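Local coordinates for protein beta-glucoside phosphorylase BglX (Unidentified, PDB 5VQE) that cleaves beta-glucosides by phosphorolysis, probably passing the glucosyl unit to phosphate through a covalent enzyme intermediate, as in related family 3 enzymes, at residues Asp31-Gln36 with Glu341-Ala346; Gly312-Thr317 with Val347-Gly352; Met299-Ala304 with Thr323-Ala328; Val293-Ser298 with Pro306-Asn311; Ser4-Lys9 with Glu16-Val21. All blocks are in the same frame, centred on the assembly; numbering follows the deposited sequence. Where two conformers were deposited one is given.

How the contacts relate
Contact 5 comes first along the chain, where the N-terminal helices 3-6 and 15-27 meet. Contacts 1 to 4 lie in the family 3 N-terminal domain, of TIM-barrel class. There contact 1 brings helix 30-36 back against helix 340-356, spanning the sequence that holds contacts 3 and 4. Contacts 1 and 2 share helix 340-356, with centres about 8 Å apart; contacts 3 and 4 share helix 301-310, about 9 Å apart. Contact 2 reaches strand 316-317, the edge where the last part of the barrel meets its first strand. Contact 5 abuts contact 2 (centres about 14 Å apart) but not contact 3 (centres about 31 Å apart); its V21 and W20 touch L351 of helix 340-356.

Contact 1 (Asp31-Gln36 with Glu341-Ala346); sequences DEKLGQ and ERLDEA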
# COMPACT_ATOMS: atom_id res chain seq x y z
N ASP A 31 -30.51 -12.78 1.82
CA ASP A 31 -29.29 -13.27 2.48
C ASP A 31 -28.13 -13.37 1.49
O ASP A 31 -26.98 -13.10 1.85
CB ASP A 31 -29.56 -14.63 3.11
CG ASP A 31 -30.16 -14.53 4.50
OD1 ASP A 31 -30.26 -13.41 5.04
OD2 ASP A 31 -30.53 -15.59 5.05
N GLU A 32 -28.42 -13.77 0.25
CA GLU A 32 -27.37 -13.86 -0.76
C GLU A 32 -26.90 -12.48 -1.19
O GLU A 32 -25.71 -12.27 -1.45
CB GLU A 32 -27.86 -14.64 -1.98
CG GLU A 32 -27.95 -16.12 -1.77
CD GLU A 32 -28.55 -16.83 -2.96
OE1 GLU A 32 -29.67 -16.45 -3.38
OE2 GLU A 32 -27.88 -17.73 -3.49
N LYS A 33 -27.82 -11.52 -1.29
CA LYS A 33 -27.43 -10.16 -1.62
C LYS A 33 -26.58 -9.56 -0.51
O LYS A 33 -25.53 -8.96 -0.77
CB LYS A 33 -28.67 -9.31 -1.88
CG LYS A 33 -29.35 -9.58 -3.21
CD LYS A 33 -30.66 -8.81 -3.32
CE LYS A 33 -31.52 -9.26 -4.49
NZ LYS A 33 -32.80 -8.50 -4.55
N LEU A 34 -26.99 -9.75 0.75
CA LEU A 34 -26.18 -9.27 1.87
C LEU A 34 -24.78 -9.88 1.84
O LEU A 34 -23.79 -9.20 2.13
CB LEU A 34 -26.87 -9.58 3.20
CG LEU A 34 -28.19 -8.83 3.46
CD1 LEU A 34 -28.88 -9.33 4.72
CD2 LEU A 34 -27.94 -7.32 3.55
N GLY A 35 -24.67 -11.16 1.49
CA GLY A 35 -23.36 -11.79 1.45
C GLY A 35 -22.47 -11.21 0.36
O GLY A 35 -21.25 -11.10 0.53
N GLN A 36 -23.07 -10.84 -0.78
CA GLN A 36 -22.30 -10.21 -1.85
C GLN A 36 -21.59 -8.95 -1.38
O GLN A 36 -20.56 -8.57 -1.95
CB GLN A 36 -23.22 -9.87 -3.03
CG GLN A 36 -23.60 -11.05 -3.91
CD GLN A 36 -22.41 -11.70 -4.57
OE1 GLN A 36 -21.73 -11.09 -5.40
NE2 GLN A 36 -22.12 -12.94 -4.18
N GLU A 341 -33.72 -1.03 -1.56
CA GLU A 341 -33.40 -0.39 -2.83
C GLU A 341 -31.91 -0.08 -2.92
O GLU A 341 -31.29 -0.23 -3.98
CB GLU A 341 -34.26 0.86 -2.98
CG GLU A 341 -35.76 0.58 -3.20
CD GLU A 341 -36.56 0.29 -1.91
OE1 GLU A 341 -36.03 0.45 -0.78
OE2 GLU A 341 -37.74 -0.10 -2.03
N ARG A 342 -31.32 0.34 -1.80
CA ARG A 342 -29.88 0.57 -1.77
C ARG A 342 -29.11 -0.75 -1.80
O ARG A 342 -28.03 -0.84 -2.40
CB ARG A 342 -29.55 1.39 -0.54
CG ARG A 342 -28.09 1.65 -0.30
CD ARG A 342 -27.42 2.52 -1.35
NE ARG A 342 -25.99 2.22 -1.26
CZ ARG A 342 -25.20 1.92 -2.28
NH1 ARG A 342 -25.63 1.93 -3.52
NH2 ARG A 342 -23.93 1.63 -2.03
N LEU A 343 -29.63 -1.79 -1.15
CA LEU A 343 -29.02 -3.11 -1.24
C LEU A 343 -28.91 -3.56 -2.69
O LEU A 343 -27.85 -4.02 -3.13
CB LEU A 343 -29.82 -4.12 -0.42
CG LEU A 343 -29.37 -5.58 -0.53
CD1 LEU A 343 -27.94 -5.73 -0.03
CD2 LEU A 343 -30.30 -6.48 0.27
N ASP A 344 -30.00 -3.43 -3.45
CA ASP A 344 -29.98 -3.87 -4.84
C ASP A 344 -29.00 -3.05 -5.67
O ASP A 344 -28.39 -3.58 -6.60
CB ASP A 344 -31.39 -3.76 -5.45
CG ASP A 344 -32.29 -4.89 -5.01
OD1 ASP A 344 -31.80 -5.85 -4.38
OD2 ASP A 344 -33.51 -4.82 -5.29
N GLU A 345 -28.83 -1.78 -5.34
CA GLU A 345 -27.94 -0.92 -6.11
C GLU A 345 -26.48 -1.26 -5.81
O GLU A 345 -25.64 -1.26 -6.72
CB GLU A 345 -28.25 0.54 -5.79
CG GLU A 345 -27.53 1.54 -6.66
CD GLU A 345 -27.83 2.97 -6.25
OE1 GLU A 345 -27.83 3.25 -5.03
OE2 GLU A 345 -28.09 3.79 -7.15
N ALA A 346 -26.17 -1.56 -4.56
CA ALA A 346 -24.82 -1.99 -4.22
C ALA A 346 -24.48 -3.30 -4.91
O ALA A 346 -23.41 -3.43 -5.53
CB ALA A 346 -24.69 -2.13 -2.70
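K33 and L343 set the register of this helix pair, with their CA atoms 7.2 Å apart, and the side chains around them divide into an apolar half and a charged half. The tight half is apolar. L343 reaches K33 CB and L34 CD2: its CD2 lies 3.9 Å from K33 CB, while its CD1 meets L34 CD2 at 3.9 Å, the two leucine side chains crossing at about a right angle. This reach depends on the first torsion of L343 (174°), which swings CG away from its own backbone nitrogen and out toward the opposite helix. L37 and L333 also pack on L343, so this half continues into the protein interior.

The outer half is looser and polar. From the same CB that L343 touches, K33 runs out extended past D344 OD1 and ends in a salt bridge, NZ to OD1 at 2.8 Å. OD1 is met on its syn side, but with NZ 26° out of the carboxylate plane, and OD2 stays at 3.8 Å from NZ; the grip is therefore on one oxygen. The lysine methylenes follow the same oxygen, with CD 3.3 Å from OD1.

The segments 31-36 and 341-346 run at 55° to each other, with axes 9.7 Å apart, and share little surface, 191 Å² in all. The chemistry implies a division of labour: leucines pack on the buried side, and a single-oxygen ion pair, probably weakened by solvent, lies on the partly exposed side next to L25 and Y2.

Contact 2 (Gly312-Thr317 with Val347-Gly352); sequences GADMLT and VARILG
I350 and D314 make the closest approach here: CD1 of the isoleucine rests 3.4 Å from the D314 backbone O. That carbonyl is buried by the contact and has no hydrogen-bonding partner in the model, so a methyl group takes the place of a donor. M315 meets the same branch from a direction roughly perpendicular to that of the carbonyl, its CE 3.9 Å from I350 CG1. The thioether reaches there because its last torsion is bent to -31°, far from a staggered value, which turns the terminal methyl toward the helix.

At the polar end D314 and R349 do not bond directly. OD2 lies 3.6 Å from R349 CD, against the aliphatic part of the arginine, and a water bridges the charges, giving a proton to D314 OD1 at 2.7 Å and accepting one from R349 NH1 at 2.8 Å. The carboxylate and guanidinium planes are 24° apart.

Direct partners outside the segments fix both groups. D314 OD2 is taken by the backbone N of I285 and by R276, while OD1 forms a salt bridge with R342; R349 NH2 is bound by N282. Upstream, G312 closes the preceding helix in a Schellman motif. Beyond D314, M315 bonds through its backbone to T287, and L316 to L37 and C39. Linking neighbouring strands in this way, with helix 340-356 packed outside, is the pattern of a TIM barrel where its end meets its beginning.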
# COMPACT_ATOMS: atom_id res chain seq x y z
N GLY A 312 -23.36 4.83 1.11
CA GLY A 312 -22.72 4.90 -0.19
C GLY A 312 -21.67 3.85 -0.49
O GLY A 312 -21.23 3.74 -1.64
N ALA A 313 -21.26 3.08 0.50
CA ALA A 313 -20.33 1.98 0.26
C ALA A 313 -21.06 0.82 -0.40
O ALA A 313 -22.20 0.50 -0.05
CB ALA A 313 -19.69 1.52 1.57
N ASP A 314 -20.41 0.20 -1.38
CA ASP A 314 -20.97 -0.98 -2.03
C ASP A 314 -20.53 -2.27 -1.37
O ASP A 314 -21.25 -3.28 -1.44
CB ASP A 314 -20.57 -1.02 -3.51
CG ASP A 314 -21.06 0.20 -4.27
OD1 ASP A 314 -22.24 0.57 -4.10
OD2 ASP A 314 -20.25 0.79 -5.02
N MET A 315 -19.37 -2.27 -0.71
CA MET A 315 -18.80 -3.48 -0.14
C MET A 315 -18.10 -3.19 1.18
O MET A 315 -17.39 -2.18 1.32
CB MET A 315 -17.84 -4.11 -1.15
CG MET A 315 -17.05 -5.29 -0.65
SD MET A 315 -16.25 -6.22 -1.98
CE MET A 315 -17.35 -6.02 -3.34
N LEU A 316 -18.31 -4.08 2.15
CA LEU A 316 -17.62 -4.06 3.43
C LEU A 316 -16.41 -4.97 3.34
O LEU A 316 -16.54 -6.15 2.97
CB LEU A 316 -18.54 -4.53 4.56
CG LEU A 316 -19.75 -3.65 4.86
CD1 LEU A 316 -20.85 -4.45 5.53
CD2 LEU A 316 -19.34 -2.49 5.74
N THR A 317 -15.25 -4.44 3.69
CA THR A 317 -14.00 -5.19 3.58
C THR A 317 -13.68 -5.82 4.94
O THR A 317 -13.24 -5.14 5.87
CB THR A 317 -12.88 -4.28 3.10
OG1 THR A 317 -13.27 -3.72 1.83
CG2 THR A 317 -11.57 -5.05 2.92
N VAL A 347 -25.38 -4.29 -4.83
CA VAL A 347 -25.11 -5.58 -5.44
C VAL A 347 -25.02 -5.46 -6.95
O VAL A 347 -24.24 -6.17 -7.59
CB VAL A 347 -26.19 -6.59 -5.02
CG1 VAL A 347 -26.05 -7.89 -5.79
CG2 VAL A 347 -26.08 -6.85 -3.54
N ALA A 348 -25.80 -4.56 -7.56
CA ALA A 348 -25.70 -4.36 -9.00
C ALA A 348 -24.30 -3.91 -9.39
O ALA A 348 -23.76 -4.34 -10.41
CB ALA A 348 -26.74 -3.35 -9.47
N ARG A 349 -23.70 -3.02 -8.59
CA ARG A 349 -22.36 -2.55 -8.92
C ARG A 349 -21.31 -3.63 -8.67
O ARG A 349 -20.28 -3.66 -9.35
CB ARG A 349 -22.03 -1.28 -8.13
CG ARG A 349 -22.48 -0.01 -8.83
CD ARG A 349 -21.78 1.21 -8.25
NE ARG A 349 -22.01 2.41 -9.05
CZ ARG A 349 -22.94 3.33 -8.80
NH1 ARG A 349 -23.77 3.20 -7.78
NH2 ARG A 349 -23.05 4.39 -9.59
N ILE A 350 -21.55 -4.51 -7.70
CA ILE A 350 -20.65 -5.64 -7.46
C ILE A 350 -20.72 -6.63 -8.62
O ILE A 350 -19.71 -7.01 -9.21
CB ILE A 350 -21.01 -6.32 -6.13
CG1 ILE A 350 -20.82 -5.35 -4.97
CG2 ILE A 350 -20.18 -7.58 -5.94
CD1 ILE A 350 -21.40 -5.82 -3.67
N LEU A 351 -21.93 -7.08 -8.94
CA LEU A 351 -22.11 -7.99 -10.06
C LEU A 351 -21.62 -7.38 -11.36
O LEU A 351 -21.09 -8.09 -12.22
CB LEU A 351 -23.57 -8.38 -10.18
CG LEU A 351 -24.11 -9.20 -9.02
CD1 LEU A 351 -25.63 -9.31 -9.13
CD2 LEU A 351 -23.47 -10.57 -9.02
N GLY A 352 -21.77 -6.06 -11.52
CA GLY A 352 -21.33 -5.43 -12.75
C GLY A 352 -19.82 -5.52 -12.95
O GLY A 352 -19.34 -5.63 -14.08
O HOH W 1 -24.14 1.01 -6.02

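Contact 3 (Met299-Ala304 with Thr323-Ala328); sequences MPRHEA and TEDFKA
D325 OD2 is gripped from two directions, by NH2 of R301 across the contact and by the backbone N of L320. The bond from NH2 is 2.9 Å long and nearly straight at 170°. A second one, also 2.9 Å, runs from R301 NE to D325 OD1, so the arginine holds the carboxylate side-on, one nitrogen to each oxygen. Both oxygens lie in the guanidinium plane, yet the carboxylate is rotated by 41° against it. OD1 is consequently met on its syn side but tilted from the plane, whereas OD2 is approached from above the carboxylate.

R301 reaches this position by leaving its helix with CG opposite the backbone nitrogen (chi1 -174°) and running straight from CG to NE. NH2 has a further partner in T290 OG1, and the arginine packs along Y295 and T296 as well. This network fixes the rotation of the guanidinium at one edge of the contact.

One turn along 323-328, the helices come together more closely. A328 CB lies 3.9 Å from both the O and the CA of H302, and the two CA atoms are 5.0 Å apart; the small alanine permits this near backbone contact. The H302 ring, deposited in two conformers, leads away from the interface.

R301 stands at the start of helix 301-310, with P300 at its N-cap position, while D325 is in helix 322-335. Strand 316-317 lies between them in sequence. The salt bridge therefore joins successive outer helices of the TIM barrel, and L320 ties it to the loop carrying F318, a residue of the sugar pocket.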
# COMPACT_ATOMS: atom_id res chain seq x y z
N MET A 299 -18.78 4.29 15.79
CA MET A 299 -20.21 4.01 15.81
C MET A 299 -20.39 2.60 16.35
O MET A 299 -19.52 1.74 16.14
CB MET A 299 -20.79 4.14 14.39
CG MET A 299 -22.28 3.98 14.27
SD MET A 299 -22.86 4.23 12.57
CE MET A 299 -22.46 5.94 12.28
N PRO A 300 -21.47 2.31 17.07
CA PRO A 300 -21.72 0.92 17.46
C PRO A 300 -21.75 0.03 16.23
O PRO A 300 -22.36 0.38 15.21
CB PRO A 300 -23.07 0.98 18.17
CG PRO A 300 -23.15 2.38 18.67
CD PRO A 300 -22.52 3.20 17.59
N ARG A 301 -21.08 -1.12 16.32
CA ARG A 301 -20.87 -1.92 15.12
C ARG A 301 -22.19 -2.38 14.50
O ARG A 301 -22.33 -2.38 13.27
CB ARG A 301 -19.99 -3.13 15.44
CG ARG A 301 -19.64 -3.92 14.21
CD ARG A 301 -18.44 -4.83 14.45
NE ARG A 301 -17.96 -5.49 13.23
CZ ARG A 301 -17.06 -4.98 12.40
NH1 ARG A 301 -16.51 -3.79 12.62
NH2 ARG A 301 -16.69 -5.68 11.33
N HIS A 302 -23.17 -2.77 15.32
CA HIS A 302 -24.42 -3.28 14.77
C HIS A 302 -25.12 -2.24 13.91
O HIS A 302 -25.80 -2.59 12.94
CB HIS A 302 -25.34 -3.81 15.89
CG HIS A 302 -25.92 -2.76 16.78
ND1 HIS A 302 -25.31 -2.36 17.96
CD2 HIS A 302 -27.07 -2.06 16.70
CE1 HIS A 302 -26.06 -1.44 18.55
NE2 HIS A 302 -27.13 -1.24 17.80
N GLU A 303 -24.94 -0.96 14.22
CA GLU A 303 -25.44 0.12 13.37
C GLU A 303 -24.50 0.42 12.21
O GLU A 303 -24.96 0.78 11.12
CB GLU A 303 -25.64 1.40 14.19
CG GLU A 303 -26.69 1.33 15.28
CD GLU A 303 -26.58 2.49 16.27
OE1 GLU A 303 -25.85 3.47 15.98
OE2 GLU A 303 -27.22 2.43 17.34
N ALA A 304 -23.18 0.29 12.43
CA ALA A 304 -22.21 0.79 11.46
C ALA A 304 -22.26 0.01 10.16
O ALA A 304 -22.23 0.60 9.07
CB ALA A 304 -20.80 0.73 12.05
N THR A 323 -20.47 -14.26 12.23
CA THR A 323 -21.88 -14.50 12.54
C THR A 323 -22.55 -13.21 12.98
O THR A 323 -23.64 -12.87 12.51
CB THR A 323 -21.99 -15.57 13.62
OG1 THR A 323 -21.39 -16.79 13.15
CG2 THR A 323 -23.46 -15.83 13.97
N GLU A 324 -21.90 -12.47 13.88
CA GLU A 324 -22.48 -11.24 14.40
C GLU A 324 -22.61 -10.19 13.30
O GLU A 324 -23.64 -9.52 13.20
CB GLU A 324 -21.62 -10.72 15.55
CG GLU A 324 -21.94 -9.30 15.98
CD GLU A 324 -21.22 -8.91 17.25
OE1 GLU A 324 -19.98 -8.75 17.20
OE2 GLU A 324 -21.88 -8.78 18.29
N ASP A 325 -21.57 -10.04 12.48
CA ASP A 325 -21.59 -9.03 11.43
C ASP A 325 -22.71 -9.30 10.43
O ASP A 325 -23.42 -8.38 10.02
CB ASP A 325 -20.24 -8.98 10.73
CG ASP A 325 -19.17 -8.32 11.58
OD1 ASP A 325 -19.49 -7.84 12.69
OD2 ASP A 325 -18.00 -8.26 11.12
N PHE A 326 -22.88 -10.56 10.04
CA PHE A 326 -23.93 -10.87 9.07
C PHE A 326 -25.31 -10.66 9.69
O PHE A 326 -26.21 -10.14 9.03
CB PHE A 326 -23.79 -12.30 8.56
CG PHE A 326 -24.66 -12.60 7.37
CD1 PHE A 326 -24.40 -12.01 6.16
CD2 PHE A 326 -25.74 -13.46 7.48
CE1 PHE A 326 -25.19 -12.26 5.05
CE2 PHE A 326 -26.54 -13.73 6.38
CZ PHE A 326 -26.27 -13.13 5.16
N LYS A 327 -25.48 -11.06 10.95
CA LYS A 327 -26.73 -10.80 11.65
C LYS A 327 -27.01 -9.30 11.73
O LYS A 327 -28.17 -8.88 11.59
CB LYS A 327 -26.67 -11.41 13.05
CG LYS A 327 -27.76 -10.97 14.00
CD LYS A 327 -27.79 -11.87 15.24
CE LYS A 327 -28.69 -11.32 16.34
NZ LYS A 327 -28.52 -12.06 17.63
N ALA A 328 -25.98 -8.48 11.94
CA ALA A 328 -26.18 -7.03 11.94
C ALA A 328 -26.70 -6.54 10.60
O ALA A 328 -27.55 -5.64 10.54
CB ALA A 328 -24.87 -6.31 12.30

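Contact 4 (Val293-Ser298 with Pro306-Asn311); sequences VGYTCS and PTSIQN
Y295 points its ring edge-on at S308, whose OG lies in the ring plane, beside the hydroxyl on the CE2 side. The tyrosine gives the proton: OH to S308 OG is 2.8 Å. OG is also 3.3 Å from CE2, and S308 CB stays farther off, 3.8 Å from OH. Even the closest CA atoms, those of these same two residues, are 10.1 Å apart, so within these segments the tyrosine is the one link.

Its first torsion of -169° carries CG to the side opposite the backbone nitrogen, which sends the ring out from helix 293-296. Around it pack A304, L305 and L316, and the H242 ring meets it at about 55°. S298 OG bonds back to G294 O at 2.8 Å, nearly in line with the carbonyl (164°).

The contact joins the short helix 293-296, which follows strand 284-287 and the pocket residues D288, A289 and M292, to helix 301-310 of the barrel's outer layer. With the phenol proton on OG, the serine proton is left for S265 O, A304 O being a weak alternative: the chemistry implies a short donor chain from phenol to backbone in a buried place.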
# COMPACT_ATOMS: atom_id res chain seq x y z
N VAL A 293 -9.48 0.23 14.21
CA VAL A 293 -9.99 1.08 15.28
C VAL A 293 -10.73 2.28 14.70
O VAL A 293 -11.77 2.69 15.22
CB VAL A 293 -8.84 1.51 16.20
CG1 VAL A 293 -9.35 2.40 17.31
CG2 VAL A 293 -8.12 0.28 16.77
N GLY A 294 -10.19 2.87 13.62
CA GLY A 294 -10.85 4.01 13.01
C GLY A 294 -12.29 3.75 12.64
O GLY A 294 -13.13 4.65 12.72
N TYR A 295 -12.61 2.51 12.25
CA TYR A 295 -13.99 2.14 11.99
C TYR A 295 -14.72 1.81 13.28
O TYR A 295 -15.78 2.39 13.56
CB TYR A 295 -14.04 0.94 11.04
CG TYR A 295 -15.42 0.64 10.50
CD1 TYR A 295 -16.20 -0.36 11.05
CD2 TYR A 295 -15.95 1.39 9.45
CE1 TYR A 295 -17.47 -0.64 10.56
CE2 TYR A 295 -17.21 1.12 8.95
CZ TYR A 295 -17.97 0.10 9.50
OH TYR A 295 -19.23 -0.16 9.00
N THR A 296 -14.17 0.90 14.08
CA THR A 296 -14.91 0.34 15.21
C THR A 296 -15.25 1.40 16.24
O THR A 296 -16.28 1.31 16.91
CB THR A 296 -14.13 -0.79 15.88
OG1 THR A 296 -12.88 -0.28 16.37
CG2 THR A 296 -13.88 -1.95 14.91
N CYS A 297 -14.39 2.41 16.41
CA CYS A 297 -14.59 3.40 17.45
C CYS A 297 -15.56 4.50 17.05
O CYS A 297 -15.91 5.33 17.90
CB CYS A 297 -13.26 4.03 17.86
SG CYS A 297 -12.69 5.31 16.71
N SER A 298 -16.02 4.53 15.80
CA SER A 298 -16.80 5.66 15.32
C SER A 298 -18.30 5.51 15.55
O SER A 298 -19.01 6.52 15.50
CB SER A 298 -16.55 5.88 13.82
OG SER A 298 -15.23 6.33 13.59
N PRO A 306 -24.56 -1.84 8.34
CA PRO A 306 -25.55 -1.44 7.33
C PRO A 306 -25.48 0.03 6.99
O PRO A 306 -25.79 0.40 5.85
CB PRO A 306 -26.89 -1.80 7.99
CG PRO A 306 -26.60 -1.80 9.46
CD PRO A 306 -25.19 -2.25 9.61
N THR A 307 -25.05 0.88 7.92
CA THR A 307 -24.99 2.31 7.65
C THR A 307 -23.93 2.62 6.61
O THR A 307 -24.12 3.51 5.76
CB THR A 307 -24.73 3.08 8.94
OG1 THR A 307 -25.87 2.97 9.81
CG2 THR A 307 -24.47 4.56 8.66
N SER A 308 -22.78 1.92 6.64
CA SER A 308 -21.79 2.14 5.59
C SER A 308 -22.41 1.92 4.22
O SER A 308 -22.23 2.74 3.31
CB SER A 308 -20.58 1.21 5.77
OG SER A 308 -19.83 1.56 6.91
N ILE A 309 -23.16 0.83 4.06
CA ILE A 309 -23.77 0.53 2.77
C ILE A 309 -24.82 1.58 2.43
O ILE A 309 -24.86 2.09 1.31
CB ILE A 309 -24.37 -0.88 2.77
CG1 ILE A 309 -23.31 -1.93 3.14
CG2 ILE A 309 -24.96 -1.20 1.41
CD1 ILE A 309 -22.08 -1.93 2.24
N GLN A 310 -25.70 1.89 3.38
CA GLN A 310 -26.74 2.88 3.14
C GLN A 310 -26.14 4.22 2.72
O GLN A 310 -26.70 4.92 1.87
CB GLN A 310 -27.61 3.06 4.38
CG GLN A 310 -28.81 3.99 4.17
CD GLN A 310 -29.77 3.48 3.12
OE1 GLN A 310 -29.91 2.28 2.91
NE2 GLN A 310 -30.45 4.41 2.45
N ASN A 311 -25.00 4.59 3.30
CA ASN A 311 -24.42 5.90 3.05
C ASN A 311 -23.50 5.94 1.84
O ASN A 311 -22.91 6.99 1.56
CB ASN A 311 -23.69 6.39 4.31
CG ASN A 311 -24.64 6.80 5.42
OD1 ASN A 311 -25.86 6.70 5.26
ND2 ASN A 311 -24.10 7.25 6.54

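Contact 5 (Ser4-Lys9 with Glu16-Val21); sequences SILSIK and EQITWV
L6 packs against I18 and V21, one turn apart on helix 15-27, and its conformation decides which atoms meet them: with CG opposite the carbonyl carbon (chi1 -60°), CB faces one partner and the branched end the other. CB lies 3.8 Å from I18 CG1. Farther out, L6 CD1 meets V21 CG1 tip to tip at 3.9 Å, and I18 CG2 closes in on the same methyl at 4.2 Å.

The longer branch of I18 runs straight on beyond CG1. CD1 is thereby carried past L6 CB to S7, whose CB it approaches at 4.1 Å. The helices 3-6 and 15-27 form two N-terminal helices packed together across a short connecting loop; a backbone bond between L6 and L13 draws the loop in, and V21 packs further on L351 of helix 340-356, in the outer helical layer of the barrel domain.

V21 has CG1 opposite the backbone nitrogen (chi1 173°), which puts that methyl in front of L6. S7, exposed to solvent, turns its OG back to hydrogen-bond to the backbone O of E3 and leaves CB to touch the isoleucine.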
# COMPACT_ATOMS: atom_id res chain seq x y z
N SER A 4 -28.10 3.11 -16.56
CA SER A 4 -27.41 4.39 -16.43
C SER A 4 -26.08 4.24 -15.70
O SER A 4 -25.18 5.07 -15.89
CB SER A 4 -28.30 5.39 -15.72
OG SER A 4 -28.63 4.95 -14.41
N ILE A 5 -25.94 3.22 -14.86
CA ILE A 5 -24.66 2.93 -14.20
C ILE A 5 -23.81 2.00 -15.04
O ILE A 5 -22.63 2.28 -15.29
CB ILE A 5 -24.92 2.33 -12.80
CG1 ILE A 5 -25.57 3.35 -11.87
CG2 ILE A 5 -23.61 1.81 -12.19
CD1 ILE A 5 -26.14 2.74 -10.61
N LEU A 6 -24.38 0.88 -15.50
CA LEU A 6 -23.60 -0.22 -16.03
C LEU A 6 -23.14 -0.02 -17.47
O LEU A 6 -22.19 -0.70 -17.90
CB LEU A 6 -24.40 -1.53 -15.92
CG LEU A 6 -24.79 -1.92 -14.50
CD1 LEU A 6 -25.71 -3.11 -14.52
CD2 LEU A 6 -23.56 -2.22 -13.67
N SER A 7 -23.75 0.89 -18.22
CA SER A 7 -23.36 1.07 -19.61
C SER A 7 -22.26 2.11 -19.81
O SER A 7 -21.76 2.25 -20.94
CB SER A 7 -24.58 1.45 -20.47
OG SER A 7 -25.07 2.73 -20.12
N ILE A 8 -21.85 2.83 -18.77
CA ILE A 8 -20.88 3.90 -18.91
C ILE A 8 -19.65 3.60 -18.05
O ILE A 8 -19.64 2.68 -17.23
CB ILE A 8 -21.47 5.27 -18.54
CG1 ILE A 8 -21.92 5.30 -17.08
CG2 ILE A 8 -22.64 5.59 -19.48
CD1 ILE A 8 -22.39 6.66 -16.59
N LYS A 9 -18.62 4.41 -18.26
CA LYS A 9 -17.38 4.32 -17.52
C LYS A 9 -17.65 4.26 -16.02
O LYS A 9 -18.49 5.02 -15.52
CB LYS A 9 -16.51 5.54 -17.85
CG LYS A 9 -15.20 5.63 -17.11
CD LYS A 9 -14.31 6.70 -17.73
CE LYS A 9 -14.67 8.07 -17.21
NZ LYS A 9 -13.99 9.14 -18.02
N GLU A 16 -25.96 -7.57 -23.23
CA GLU A 16 -26.08 -8.93 -22.70
C GLU A 16 -25.47 -9.04 -21.31
O GLU A 16 -25.97 -9.80 -20.47
CB GLU A 16 -25.43 -9.92 -23.66
CG GLU A 16 -25.33 -11.32 -23.12
N GLN A 17 -24.38 -8.31 -21.05
CA GLN A 17 -23.78 -8.34 -19.71
C GLN A 17 -24.70 -7.70 -18.68
O GLN A 17 -24.79 -8.17 -17.54
CB GLN A 17 -22.44 -7.61 -19.73
CG GLN A 17 -21.34 -8.34 -20.47
CD GLN A 17 -20.09 -7.51 -20.62
OE1 GLN A 17 -20.12 -6.42 -21.18
NE2 GLN A 17 -18.98 -8.02 -20.10
N ILE A 18 -25.38 -6.62 -19.07
CA ILE A 18 -26.34 -5.98 -18.18
C ILE A 18 -27.51 -6.91 -17.92
O ILE A 18 -28.05 -6.95 -16.81
CB ILE A 18 -26.77 -4.63 -18.78
CG1 ILE A 18 -25.57 -3.68 -18.83
CG2 ILE A 18 -27.89 -4.01 -17.96
CD1 ILE A 18 -25.80 -2.39 -19.63
N THR A 19 -27.92 -7.68 -18.93
CA THR A 19 -28.99 -8.65 -18.73
C THR A 19 -28.57 -9.72 -17.73
O THR A 19 -29.37 -10.15 -16.90
CB THR A 19 -29.40 -9.27 -20.08
OG1 THR A 19 -30.05 -8.28 -20.88
CG2 THR A 19 -30.36 -10.45 -19.89
N TRP A 20 -27.30 -10.14 -17.78
CA TRP A 20 -26.81 -11.10 -16.79
C TRP A 20 -26.85 -10.51 -15.39
O TRP A 20 -27.26 -11.18 -14.43
CB TRP A 20 -25.39 -11.55 -17.13
CG TRP A 20 -24.85 -12.49 -16.09
CD1 TRP A 20 -25.05 -13.83 -16.04
CD2 TRP A 20 -24.07 -12.15 -14.94
NE1 TRP A 20 -24.43 -14.35 -14.93
CE2 TRP A 20 -23.82 -13.34 -14.24
CE3 TRP A 20 -23.55 -10.95 -14.45
CZ2 TRP A 20 -23.08 -13.37 -13.07
CZ3 TRP A 20 -22.82 -10.98 -13.29
CH2 TRP A 20 -22.59 -12.18 -12.61
N VAL A 21 -26.42 -9.25 -15.23
CA VAL A 21 -26.43 -8.63 -13.90
C VAL A 21 -27.85 -8.62 -13.34
O VAL A 21 -28.08 -9.01 -12.19
CB VAL A 21 -25.85 -7.21 -13.97
CG1 VAL A 21 -26.03 -6.50 -12.64
CG2 VAL A 21 -24.38 -7.24 -14.36